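UspA1 (Moraxella catarrhalis, PDB 3NTN) is a trimeric autotransporter adhesin of the outer membrane that binds fibronectin and the host receptor CEACAM1. Local coordinates at the interface of chains A and B. Numbering follows the deposited sequence. Chains: chain A/B, UspA1.

All three contacts join chains A and B where the beta-roll head gives way to the coiled-coil stalk of the trimer. Contacts 1 and 2 lie about 11 Å apart between the centres of their C-alpha atoms, contacts 1 and 3 about 18 Å, and contacts 2 and 3 about 22 Å. The segment around strand 164-165 serves twice: chain A uses it in contact 1, chain B in contact 3. Val129 likewise takes part in contacts 2 and 3, from opposite chains. Because the sites recur in every copy, each neck segment engages neighbouring subunits, which probably ties head and stalk together across the trimer.

Contact 1: the interface of chains A and B. Residues chain A 163-167; chain B 177-179.
Backbone meets backbone where strand 164-165 of chain A runs beside the B:Thr177 to B:Ala179 loop: B:Ala179 N donates to A:Ile164 O at 2.9 Å, and A:Val167 N to B:Thr177 O, also at 2.9 Å. This is the neck of a YadA-like trimeric autotransporter adhesin, just ahead of the long stalk helix 182-217. The second bond lies in the plane of the B:Thr177 carbonyl, whereas the first approaches A:Ile164 O from a tilt of 28°. Between them, the B:Asp178 carboxylate turns back alongside A:Val165, the two side chains pointing the same way, and its OD2 rests 3.7 Å from A:Val165 CG1. Ordered waters bridge the polar side chains. The hydroxyl OG1 of B:Thr177, placed between its own backbone N and carbonyl carbon (chi1 54°), is directed toward A:His166 and meets waters 1 and 2. Water 1 also bonds to A:His166 N. B:Asp178 OD2 lies 2.7 Å from water 1 O. Water 2 sits in the imidazole plane, 2.8 Å from A:His166 ND1. Through waters 1 and 2 one hydroxyl is linked to both the backbone and the ring of the same histidine. At the start of the strand, water 3 links A:Ile164 N to B:Ala179 O. Apolar packing is modest: the methyl CB of B:Ala179 lies 3.9 Å from A:Ile164 CB. A:Val167 sets its CB and CG2 against B:Thr177 O, the carbonyl oxygen that its own N binds.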
loop_
_atom_site.group_PDB
_atom_site.type_symbol
_atom_site.label_atom_id
_atom_site.label_comp_id
_atom_site.label_asym_id
_atom_site.label_seq_id
_atom_site.Cartn_x
_atom_site.Cartn_y
_atom_site.Cartn_z
ATOM N N GLN A 163 3.937 8.539 6.099
ATOM C CA GLN A 163 3.674 9.154 4.826
ATOM C C GLN A 163 3.653 8.121 3.705
ATOM O O GLN A 163 4.421 7.160 3.727
ATOM C CB GLN A 163 4.746 10.197 4.571
ATOM C CG GLN A 163 4.590 11.435 5.413
ATOM C CD GLN A 163 5.731 12.418 5.228
ATOM O OE1 GLN A 163 6.908 12.021 5.155
ATOM N NE2 GLN A 163 5.391 13.707 5.170
ATOM N N ILE A 164 2.751 8.308 2.736
ATOM C CA ILE A 164 2.775 7.519 1.479
ATOM C C ILE A 164 3.381 8.400 0.380
ATOM O O ILE A 164 2.970 9.572 0.239
ATOM C CB ILE A 164 1.409 6.919 1.077
ATOM C CG1 ILE A 164 0.763 6.314 2.339
ATOM C CG2 ILE A 164 1.645 5.866 -0.033
ATOM C CD1 ILE A 164 -0.525 5.455 2.205
ATOM N N VAL A 165 4.372 7.886 -0.344
ATOM C CA VAL A 165 5.162 8.750 -1.223
ATOM C C VAL A 165 5.192 8.237 -2.663
ATOM O O VAL A 165 4.941 7.026 -2.895
ATOM C CB VAL A 165 6.616 8.990 -0.707
ATOM C CG1 VAL A 165 6.623 9.714 0.719
ATOM C CG2 VAL A 165 7.419 7.729 -0.721
ATOM N N HIS A 166 5.469 9.157 -3.601
ATOM C CA HIS A 166 5.462 8.857 -5.038
ATOM C C HIS A 166 4.100 8.389 -5.540
ATOM O O HIS A 166 4.017 7.466 -6.376
ATOM C CB HIS A 166 6.545 7.853 -5.373
ATOM C CG HIS A 166 7.910 8.355 -5.072
ATOM N ND1 HIS A 166 8.380 9.558 -5.565
ATOM C CD2 HIS A 166 8.888 7.857 -4.286
ATOM C CE1 HIS A 166 9.592 9.776 -5.088
ATOM N NE2 HIS A 166 9.929 8.754 -4.321
ATOM N N VAL A 167 3.046 9.010 -5.004
ATOM C CA VAL A 167 1.634 8.774 -5.352
ATOM C C VAL A 167 1.250 9.613 -6.580
ATOM O O VAL A 167 1.382 10.855 -6.576
ATOM C CB VAL A 167 0.734 9.183 -4.138
ATOM C CG1 VAL A 167 -0.768 8.998 -4.441
ATOM C CG2 VAL A 167 1.163 8.351 -2.900
ATOM N N THR B 177 4.085 14.730 -4.312
ATOM C CA THR B 177 3.493 13.459 -4.679
ATOM C C THR B 177 3.230 12.648 -3.418
ATOM O O THR B 177 3.183 11.421 -3.453
ATOM C CB THR B 177 4.429 12.755 -5.661
ATOM O OG1 THR B 177 5.745 12.672 -5.070
ATOM C CG2 THR B 177 4.545 13.614 -6.949
ATOM N N ASP B 178 3.048 13.325 -2.292
ATOM C CA ASP B 178 2.789 12.608 -1.035
ATOM C C ASP B 178 1.284 12.440 -0.951
ATOM O O ASP B 178 0.563 13.298 -1.412
ATOM C CB ASP B 178 3.229 13.390 0.218
ATOM C CG ASP B 178 4.757 13.561 0.358
ATOM O OD1 ASP B 178 5.095 14.273 1.334
ATOM O OD2 ASP B 178 5.623 13.049 -0.450
ATOM N N ALA B 179 0.809 11.342 -0.380
ATOM C CA ALA B 179 -0.606 11.248 -0.067
ATOM C C ALA B 179 -0.993 12.294 0.968
ATOM O O ALA B 179 -0.194 12.686 1.844
ATOM C CB ALA B 179 -0.964 9.910 0.422
HETATM O O HOH W 1 6.420 11.821 -2.672
HETATM O O HOH W 2 7.436 11.821 -6.862
HETATM O O HOH W 3 1.349 10.943 3.093
#

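Contact 2: the interface of chains A and B. Residues chain A 169-170, 172, 183-184; chain B 129, 142-143.
B:Phe142 lays one face of its ring against A:Gln184, whose CG methylene stands 3.8 Å from the ring centroid in a CH-pi contact, displaced toward the rim. The glutamine runs across the phenyl at about a right angle to it, and its amide plane is turned 69° from the ring. With CG beside the backbone N (chi1 -62°) and the chain extended beyond, the amide reaches A:Gly170 of its own chain. There NE2 donates at 2.6 Å onto a lone pair of A:Gly170 O in that carbonyl's plane, and the oxygen lies in the glutamine's amide plane. A:Gly170 N instead meets OE1 from the side at 3.0 Å (C=O...N 102°), tilted from the carbonyl plane. These two bonds should fix the rotation of the amide and hold the aliphatic part over the phenylalanine. A:Ala169 adds to the packing, its methyl 4.0 Å from B:Phe142 CB, and A:Ile172 CG1 approaches ring atom CE2. A:Ser183 OG accepts directly from B:Ala143 N at 2.9 Å, and water 4 joins A:Ala169 O to B:Val129 N. The site lies at the start of stalk helix 182-217, where the first turn of chain A is braced against loops of chain B at the head-stalk junction.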
loop_
_atom_site.group_PDB
_atom_site.type_symbol
_atom_site.label_atom_id
_atom_site.label_comp_id
_atom_site.label_asym_id
_atom_site.label_seq_id
_atom_site.Cartn_x
_atom_site.Cartn_y
_atom_site.Cartn_z
ATOM N N ALA A 169 -1.091 11.532 -9.330
ATOM C CA ALA A 169 -2.277 12.405 -9.237
ATOM C C ALA A 169 -3.531 11.595 -9.458
ATOM O O ALA A 169 -3.658 10.857 -10.418
ATOM C CB ALA A 169 -2.197 13.515 -10.232
ATOM N N GLY A 170 -4.462 11.712 -8.511
ATOM C CA GLY A 170 -5.773 11.043 -8.601
ATOM C C GLY A 170 -6.772 11.780 -9.458
ATOM O O GLY A 170 -6.755 13.010 -9.559
ATOM N N ILE A 172 -9.973 13.649 -10.056
ATOM C CA ILE A 172 -10.709 14.574 -9.184
ATOM C C ILE A 172 -12.088 14.756 -9.795
ATOM O O ILE A 172 -12.251 15.508 -10.769
ATOM C CB ILE A 172 -10.014 15.998 -9.010
ATOM C CG1 ILE A 172 -8.516 15.937 -8.533
ATOM C CG2 ILE A 172 -10.920 16.973 -8.147
ATOM C CD1 ILE A 172 -8.227 15.070 -7.198
ATOM N N SER A 183 0.057 17.978 -4.186
ATOM C CA SER A 183 -0.037 18.960 -5.262
ATOM C C SER A 183 -1.487 19.216 -5.659
ATOM O O SER A 183 -1.829 20.299 -6.170
ATOM C CB SER A 183 0.790 18.532 -6.483
ATOM O OG SER A 183 0.155 17.472 -7.223
ATOM N N GLN A 184 -2.354 18.238 -5.464
ATOM C CA GLN A 184 -3.743 18.425 -5.820
ATOM C C GLN A 184 -4.426 19.263 -4.755
ATOM O O GLN A 184 -5.245 20.130 -5.088
ATOM C CB GLN A 184 -4.427 17.076 -6.042
ATOM C CG GLN A 184 -3.749 16.308 -7.223
ATOM C CD GLN A 184 -4.378 14.974 -7.461
ATOM O OE1 GLN A 184 -4.131 14.031 -6.708
ATOM N NE2 GLN A 184 -5.281 14.892 -8.465
ATOM N N VAL B 129 -3.537 12.427 -15.081
ATOM C CA VAL B 129 -4.348 13.502 -14.509
ATOM C C VAL B 129 -3.454 14.695 -14.233
ATOM O O VAL B 129 -2.846 14.791 -13.196
ATOM C CB VAL B 129 -5.077 13.065 -13.187
ATOM C CG1 VAL B 129 -6.038 14.122 -12.790
ATOM C CG2 VAL B 129 -5.834 11.776 -13.391
ATOM N N PHE B 142 -0.892 19.631 -11.497
ATOM C CA PHE B 142 -0.706 18.445 -10.673
ATOM C C PHE B 142 0.636 17.740 -10.999
ATOM O O PHE B 142 1.002 17.520 -12.172
ATOM C CB PHE B 142 -1.830 17.429 -10.903
ATOM C CG PHE B 142 -3.226 17.942 -10.606
ATOM C CD1 PHE B 142 -3.450 19.031 -9.750
ATOM C CD2 PHE B 142 -4.330 17.277 -11.126
ATOM C CE1 PHE B 142 -4.716 19.464 -9.491
ATOM C CE2 PHE B 142 -5.606 17.715 -10.838
ATOM C CZ PHE B 142 -5.799 18.801 -10.033
ATOM N N ALA B 143 1.306 17.321 -9.919
ATOM C CA ALA B 143 2.480 16.440 -9.931
ATOM C C ALA B 143 2.090 14.973 -9.996
ATOM O O ALA B 143 0.966 14.572 -9.594
ATOM C CB ALA B 143 3.340 16.713 -8.707
HETATM O O HOH W 4 -2.086 10.672 -12.816
#

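Contact 3: the interface of chains A and B. Residues chain A 126-127, 129, 152; chain B 163, 165.
The side-chain amide of B:Gln163 docks against A:Thr127, using both its oxygen and its nitrogen, and forms the tight end of this neck contact in the trimeric adhesin. A:Thr127 N donates to B:Gln163 OE1 at 2.7 Å, nearly straight, though the donor is tilted 33° from the carbonyl plane. In return B:Gln163 NE2 donates to the threonine hydroxyl OG1 at 3.0 Å, with OG1 almost in the amide plane. The backbone N-H demands the amide oxygen on its side, which sets which way round the group lies. A:Thr127 O packs over the face of the same amide, 3.3 Å from B:Gln163 CD, as a contact above the plane rather than a hydrogen bond. B:Gln163 reaches this position through an extended chain whose CG lies beside the backbone N (chi1 -66°), and it meets the A:Thr127 side chain at about a right angle. The threonine hydroxyl stands between its own backbone N and carbonyl carbon (chi1 58°), which points it at the amide nitrogen. Toward the root of the glutamine the packing is looser and rests on carbon contacts. A:Thr152 crosses B:Gln163 at a slant, its methyl CG2 4.0 Å from B:Gln163 CB, and B:Val165 meets the same threonine at roughly a right angle with 7 Å² of its own surface hidden. At the amide end, A:Val129 CG2 approaches B:Gln163 NE2 at 3.6 Å without hiding measurable surface.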
loop_
_atom_site.group_PDB
_atom_site.type_symbol
_atom_site.label_atom_id
_atom_site.label_comp_id
_atom_site.label_asym_id
_atom_site.label_seq_id
_atom_site.Cartn_x
_atom_site.Cartn_y
_atom_site.Cartn_z
ATOM N N ALA A 126 -12.960 -0.523 9.573
ATOM C CA ALA A 126 -13.515 0.363 8.532
ATOM C C ALA A 126 -14.609 1.308 9.073
ATOM O O ALA A 126 -15.467 0.919 9.885
ATOM C CB ALA A 126 -14.089 -0.471 7.381
ATOM N N THR A 127 -14.581 2.568 8.649
ATOM C CA THR A 127 -15.740 3.433 8.932
ATOM C C THR A 127 -16.440 3.775 7.606
ATOM O O THR A 127 -15.836 3.674 6.486
ATOM C CB THR A 127 -15.356 4.727 9.715
ATOM O OG1 THR A 127 -14.381 5.467 8.980
ATOM C CG2 THR A 127 -14.822 4.408 11.126
ATOM N N VAL A 129 -17.922 6.707 5.597
ATOM C CA VAL A 129 -17.853 8.140 5.511
ATOM C C VAL A 129 -18.500 8.597 4.213
ATOM O O VAL A 129 -17.853 8.653 3.168
ATOM C CB VAL A 129 -16.375 8.638 5.576
ATOM C CG1 VAL A 129 -16.351 10.134 5.718
ATOM C CG2 VAL A 129 -15.654 8.020 6.762
ATOM N N THR A 152 -9.519 -2.529 6.357
ATOM C CA THR A 152 -8.790 -1.375 5.895
ATOM C C THR A 152 -7.384 -1.810 5.503
ATOM O O THR A 152 -6.993 -2.953 5.701
ATOM C CB THR A 152 -8.716 -0.304 6.991
ATOM O OG1 THR A 152 -8.175 -0.882 8.180
ATOM C CG2 THR A 152 -10.111 0.285 7.308
ATOM N N GLN B 163 -10.536 1.958 3.000
ATOM C CA GLN B 163 -9.846 3.076 3.605
ATOM C C GLN B 163 -8.354 2.792 3.796
ATOM O O GLN B 163 -7.949 1.661 4.061
ATOM C CB GLN B 163 -10.510 3.424 4.919
ATOM C CG GLN B 163 -11.957 3.967 4.772
ATOM C CD GLN B 163 -12.595 4.243 6.113
ATOM O OE1 GLN B 163 -12.583 3.376 6.999
ATOM N NE2 GLN B 163 -13.158 5.456 6.289
ATOM N N VAL B 165 -5.334 3.784 6.315
ATOM C CA VAL B 165 -5.345 4.393 7.657
ATOM C C VAL B 165 -3.945 4.576 8.267
ATOM O O VAL B 165 -2.967 3.942 7.813
ATOM C CB VAL B 165 -6.231 3.605 8.663
ATOM C CG1 VAL B 165 -7.732 3.505 8.162
ATOM C CG2 VAL B 165 -5.617 2.246 9.002
#